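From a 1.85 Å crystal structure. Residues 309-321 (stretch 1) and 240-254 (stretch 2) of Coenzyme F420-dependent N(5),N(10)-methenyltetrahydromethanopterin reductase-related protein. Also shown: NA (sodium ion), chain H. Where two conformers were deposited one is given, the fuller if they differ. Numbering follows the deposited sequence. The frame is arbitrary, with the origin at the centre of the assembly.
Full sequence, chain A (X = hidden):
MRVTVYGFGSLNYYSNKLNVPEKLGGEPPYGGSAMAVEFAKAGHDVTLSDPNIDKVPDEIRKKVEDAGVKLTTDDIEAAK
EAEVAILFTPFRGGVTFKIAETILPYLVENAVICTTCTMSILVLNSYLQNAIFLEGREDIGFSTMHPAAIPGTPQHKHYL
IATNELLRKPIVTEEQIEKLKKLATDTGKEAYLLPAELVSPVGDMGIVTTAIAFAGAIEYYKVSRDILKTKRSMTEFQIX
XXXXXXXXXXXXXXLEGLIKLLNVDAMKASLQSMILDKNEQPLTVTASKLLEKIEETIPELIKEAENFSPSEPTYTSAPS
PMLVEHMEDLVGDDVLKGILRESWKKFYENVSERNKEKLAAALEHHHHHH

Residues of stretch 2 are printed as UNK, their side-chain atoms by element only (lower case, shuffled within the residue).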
# COMPACT_ATOMS: atom_id res chain seq x y z
N SER A 309 16.93 -13.58 3.01
CA SER A 309 16.93 -13.64 4.47
C SER A 309 16.91 -12.20 4.98
O SER A 309 17.70 -11.39 4.47
CB SER A 309 18.16 -14.38 4.99
OG SER A 309 17.91 -14.87 6.29
N PRO A 310 16.04 -11.79 5.93
CA PRO A 310 16.07 -10.39 6.37
C PRO A 310 17.36 -10.09 7.15
O PRO A 310 17.65 -10.78 8.11
CB PRO A 310 14.82 -10.26 7.26
CG PRO A 310 14.61 -11.64 7.79
CD PRO A 310 15.01 -12.57 6.66
N SER A 311 18.11 -9.08 6.73
CA SER A 311 19.38 -8.72 7.39
C SER A 311 19.16 -8.08 8.76
O SER A 311 19.93 -8.34 9.67
CB SER A 311 20.18 -7.76 6.50
OG SER A 311 19.37 -6.69 6.04
N GLU A 312 18.13 -7.24 8.89
CA GLU A 312 17.84 -6.61 10.16
C GLU A 312 16.33 -6.44 10.36
O GLU A 312 15.56 -6.39 9.39
CB GLU A 312 18.57 -5.27 10.25
CG GLU A 312 18.15 -4.27 9.21
CD GLU A 312 18.97 -3.00 9.27
OE1 GLU A 312 20.22 -3.09 9.16
OE2 GLU A 312 18.38 -1.91 9.43
N PRO A 313 15.89 -6.36 11.62
CA PRO A 313 14.45 -6.21 11.88
C PRO A 313 13.90 -4.82 11.57
O PRO A 313 14.65 -3.86 11.48
CB PRO A 313 14.35 -6.50 13.38
CG PRO A 313 15.64 -6.12 13.93
CD PRO A 313 16.66 -6.41 12.88
N THR A 314 12.58 -4.74 11.43
CA THR A 314 11.90 -3.48 11.18
C THR A 314 10.44 -3.61 11.55
O THR A 314 9.94 -4.72 11.78
CB THR A 314 12.04 -2.99 9.73
OG1 THR A 314 11.60 -1.62 9.67
CG2 THR A 314 11.24 -3.84 8.74
N TYR A 315 9.78 -2.47 11.61
CA TYR A 315 8.38 -2.32 11.93
C TYR A 315 7.65 -2.06 10.62
O TYR A 315 7.43 -0.89 10.25
CB TYR A 315 8.18 -1.11 12.83
CG TYR A 315 8.61 -1.34 14.26
CD1 TYR A 315 7.74 -1.85 15.19
CD2 TYR A 315 9.90 -1.04 14.67
CE1 TYR A 315 8.12 -2.06 16.51
CE2 TYR A 315 10.30 -1.24 15.98
CZ TYR A 315 9.41 -1.74 16.90
OH TYR A 315 9.79 -1.96 18.21
N THR A 316 7.27 -3.13 9.91
CA THR A 316 6.60 -2.95 8.62
C THR A 316 5.28 -2.20 8.64
O THR A 316 4.94 -1.59 7.65
CB THR A 316 6.40 -4.31 7.94
OG1 THR A 316 5.52 -5.08 8.73
CG2 THR A 316 7.71 -5.07 7.76
N SER A 317 4.53 -2.26 9.73
CA SER A 317 3.21 -1.62 9.85
C SER A 317 3.26 -0.23 10.47
O SER A 317 2.20 0.38 10.67
CB SER A 317 2.29 -2.51 10.73
OG SER A 317 2.67 -2.52 12.10
N ALA A 318 4.43 0.28 10.79
CA ALA A 318 4.47 1.61 11.40
C ALA A 318 3.84 2.66 10.44
O ALA A 318 4.30 2.82 9.31
CB ALA A 318 5.90 1.98 11.78
N PRO A 319 2.77 3.35 10.87
CA PRO A 319 2.11 4.33 9.99
C PRO A 319 2.93 5.58 9.72
O PRO A 319 3.13 6.42 10.59
CB PRO A 319 0.79 4.65 10.72
CG PRO A 319 0.68 3.65 11.81
CD PRO A 319 2.07 3.27 12.17
N SER A 320 3.40 5.72 8.48
CA SER A 320 4.21 6.88 8.08
C SER A 320 3.70 8.22 8.59
O SER A 320 4.46 8.94 9.22
CB SER A 320 4.37 6.95 6.57
OG SER A 320 5.39 6.06 6.15
N PRO A 321 2.43 8.63 8.34
CA PRO A 321 1.99 9.96 8.84
C PRO A 321 2.18 10.18 10.33
O PRO A 321 2.46 11.33 10.73
CB PRO A 321 0.53 10.07 8.37
CG PRO A 321 0.13 8.73 7.95
CD PRO A 321 1.36 7.95 7.59
N UNK A 240 -5.20 0.46 5.64
CA UNK A 240 -3.95 1.16 5.94
C UNK A 240 -2.84 0.20 6.28
O UNK A 240 -1.74 0.33 5.76
c UNK A 240 -4.16 2.14 7.10
N UNK A 241 -3.12 -0.78 7.15
CA UNK A 241 -2.11 -1.73 7.55
C UNK A 241 -1.62 -2.56 6.41
O UNK A 241 -0.43 -2.75 6.33
c UNK A 241 -2.63 -2.69 8.65
c UNK A 241 -1.98 -4.62 10.22
c UNK A 241 -1.52 -3.61 9.19
n UNK A 241 -2.96 -5.44 9.90
o UNK A 241 -1.44 -4.71 11.32
N UNK A 242 -2.53 -3.14 5.60
CA UNK A 242 -2.12 -4.02 4.51
C UNK A 242 -1.15 -3.30 3.60
O UNK A 242 -0.09 -3.83 3.29
c UNK A 242 -3.33 -4.47 3.66
o UNK A 242 -4.19 -5.38 4.34
N UNK A 243 -1.54 -2.09 3.16
CA UNK A 243 -0.73 -1.34 2.21
C UNK A 243 0.58 -0.83 2.81
O UNK A 243 1.59 -0.87 2.10
c UNK A 243 -3.62 0.41 0.27
c UNK A 243 -1.55 -0.23 1.56
c UNK A 243 -2.62 -1.91 -0.07
c UNK A 243 -2.86 -0.73 0.91
N UNK A 244 0.58 -0.39 4.07
CA UNK A 244 1.82 0.07 4.73
C UNK A 244 2.78 -1.13 4.79
O UNK A 244 3.95 -0.99 4.51
o UNK A 244 2.92 3.43 6.37
c UNK A 244 3.35 2.28 6.25
c UNK A 244 1.53 0.52 6.17
n UNK A 244 4.41 2.01 5.51
c UNK A 244 2.70 1.10 6.94
N UNK A 245 2.27 -2.31 5.19
CA UNK A 245 3.12 -3.50 5.29
C UNK A 245 3.77 -3.86 3.95
O UNK A 245 4.98 -4.10 3.90
c UNK A 245 3.07 -6.01 5.67
c UNK A 245 2.35 -4.69 5.90
c UNK A 245 2.13 -4.45 7.39
N UNK A 246 2.98 -3.94 2.87
CA UNK A 246 3.54 -4.28 1.57
C UNK A 246 4.57 -3.23 1.18
O UNK A 246 5.65 -3.60 0.79
c UNK A 246 1.54 -5.65 0.76
c UNK A 246 0.28 -5.64 -0.07
c UNK A 246 2.47 -4.42 0.45
c UNK A 246 3.15 -4.57 -0.94
N UNK A 247 4.23 -1.95 1.29
CA UNK A 247 5.16 -0.86 0.92
C UNK A 247 6.49 -0.98 1.73
O UNK A 247 7.57 -0.87 1.15
o UNK A 247 5.37 1.52 0.73
c UNK A 247 4.52 0.50 1.24
N UNK A 248 6.40 -1.20 3.07
CA UNK A 248 7.59 -1.31 3.93
C UNK A 248 8.48 -2.48 3.50
O UNK A 248 9.72 -2.36 3.50
c UNK A 248 7.19 -1.52 5.40
o UNK A 248 6.46 -0.38 5.86
N UNK A 249 7.85 -3.60 3.14
CA UNK A 249 8.58 -4.81 2.74
C UNK A 249 9.33 -4.60 1.43
O UNK A 249 10.51 -5.00 1.33
c UNK A 249 8.34 -7.25 4.73
c UNK A 249 7.62 -6.01 2.66
c UNK A 249 7.19 -6.56 4.00
c UNK A 249 5.97 -7.50 3.84
N UNK A 250 8.69 -4.00 0.44
CA UNK A 250 9.33 -3.70 -0.86
C UNK A 250 10.46 -2.67 -0.62
O UNK A 250 11.56 -2.86 -1.12
c UNK A 250 7.28 -4.25 -2.27
c UNK A 250 9.06 -2.71 -3.20
c UNK A 250 8.32 -3.18 -1.92
N UNK A 251 10.21 -1.60 0.14
CA UNK A 251 11.26 -0.60 0.39
C UNK A 251 12.48 -1.14 1.07
O UNK A 251 13.62 -0.85 0.70
c UNK A 251 11.80 1.56 1.72
o UNK A 251 9.72 1.22 0.52
c UNK A 251 10.71 0.55 1.27
N UNK A 252 12.26 -1.90 2.11
CA UNK A 252 13.38 -2.42 2.85
C UNK A 252 14.00 -3.68 2.27
O UNK A 252 15.22 -3.81 2.27
n UNK A 252 16.35 -1.64 7.58
c UNK A 252 12.88 -2.73 4.28
c UNK A 252 14.85 -2.26 5.74
c UNK A 252 15.52 -2.73 7.01
c UNK A 252 13.90 -3.29 5.23
N UNK A 253 13.18 -4.62 1.83
CA UNK A 253 13.71 -5.92 1.38
C UNK A 253 13.50 -6.26 -0.07
O UNK A 253 13.89 -7.35 -0.48
c UNK A 253 14.40 -6.95 4.45
c UNK A 253 14.46 -6.80 5.85
c UNK A 253 13.31 -6.51 6.55
c UNK A 253 13.19 -6.83 3.77
c UNK A 253 12.10 -6.40 5.89
c UNK A 253 13.11 -7.06 2.27
o UNK A 253 13.32 -6.30 7.92
c UNK A 253 12.05 -6.58 4.52
N UNK A 254 12.95 -5.36 -0.86
CA UNK A 254 12.73 -5.61 -2.28
C UNK A 254 11.59 -6.57 -2.53
O UNK A 254 10.98 -7.12 -1.60
NA NA H . -4.53 -5.56 7.15

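Position 240 has one side-chain carbon, out of reach of stretch 1. It is A240.

Position 241 has three carbons in a row, the third carrying an oxygen and a nitrogen. The chain touches CB of S317. This is a glutamine, Q241.

Position 242 has one carbon, then an oxygen. The oxygen faces the sodium ion, not stretch 1. It is S242, and its OG binds NA at 2.8 Å.

Position 243 has four carbons, forked at the second, and no contact. It is L243.

Position 244 has three carbons, the third again carrying one oxygen and one nitrogen. It points toward stretch 1 and ends beside A318, P319 and S320. It is Q244. Its OE1 accepts a nearly straight hydrogen bond from N of S320, at 3.2 Å and 176°.

Position 245 has one carbon carrying two more, and touches T316 and S317. It is V245. Its CG2 packs 3.9 Å from CB of S317, and its CA makes a CA-H...O contact with O of T316 at 3.5 Å.

Position 246 has four carbons, forked at the first, with one arm two carbons long. It points away. It is I246.

Position 247 has one carbon, then an oxygen, and no contact. It is S247.

Position 248 has the same two atoms, but its oxygen meets O of T316. It is S248. Its OG lies 2.6 Å from O of T316 and 2.9 Å from O of Q244; which acceptor takes the proton is open.

Position 249 has four carbons, forked at the second, and touches the methyl of T316. It is L249. Its CD2 lies 3.8 Å from CG2 of T316.

Position 250 has one carbon carrying two more, out of reach. It is V250.

Position 251 has one carbon carrying an oxygen and a carbon, also out of reach. It is T251.

Position 252 has four carbons in a row ending in nitrogen, which reaches the carboxylate of E312. It is K252. Its NZ forms a salt bridge with OE2 of E312 at 2.8 Å.

Position 253 has one carbon, then a six-carbon ring bearing an oxygen. It touches P310 and O of E312. It is Y253. Its OH donates to O of E312 at 2.7 Å, and its CE1 lies 3.8 Å from CB of P310.

Position 254 has no side-chain atoms. It is G254.

Q244, S248 and K252, spaced four apart, all point toward stretch 1. T316 packs among V245, S248 and L249. Backbone contacts add to this: Q244 takes the N-H of S320, first residue of a helix, and Y253 donates to E312.

Stretch 2 240-254: AQSLQVISSLVTKYG
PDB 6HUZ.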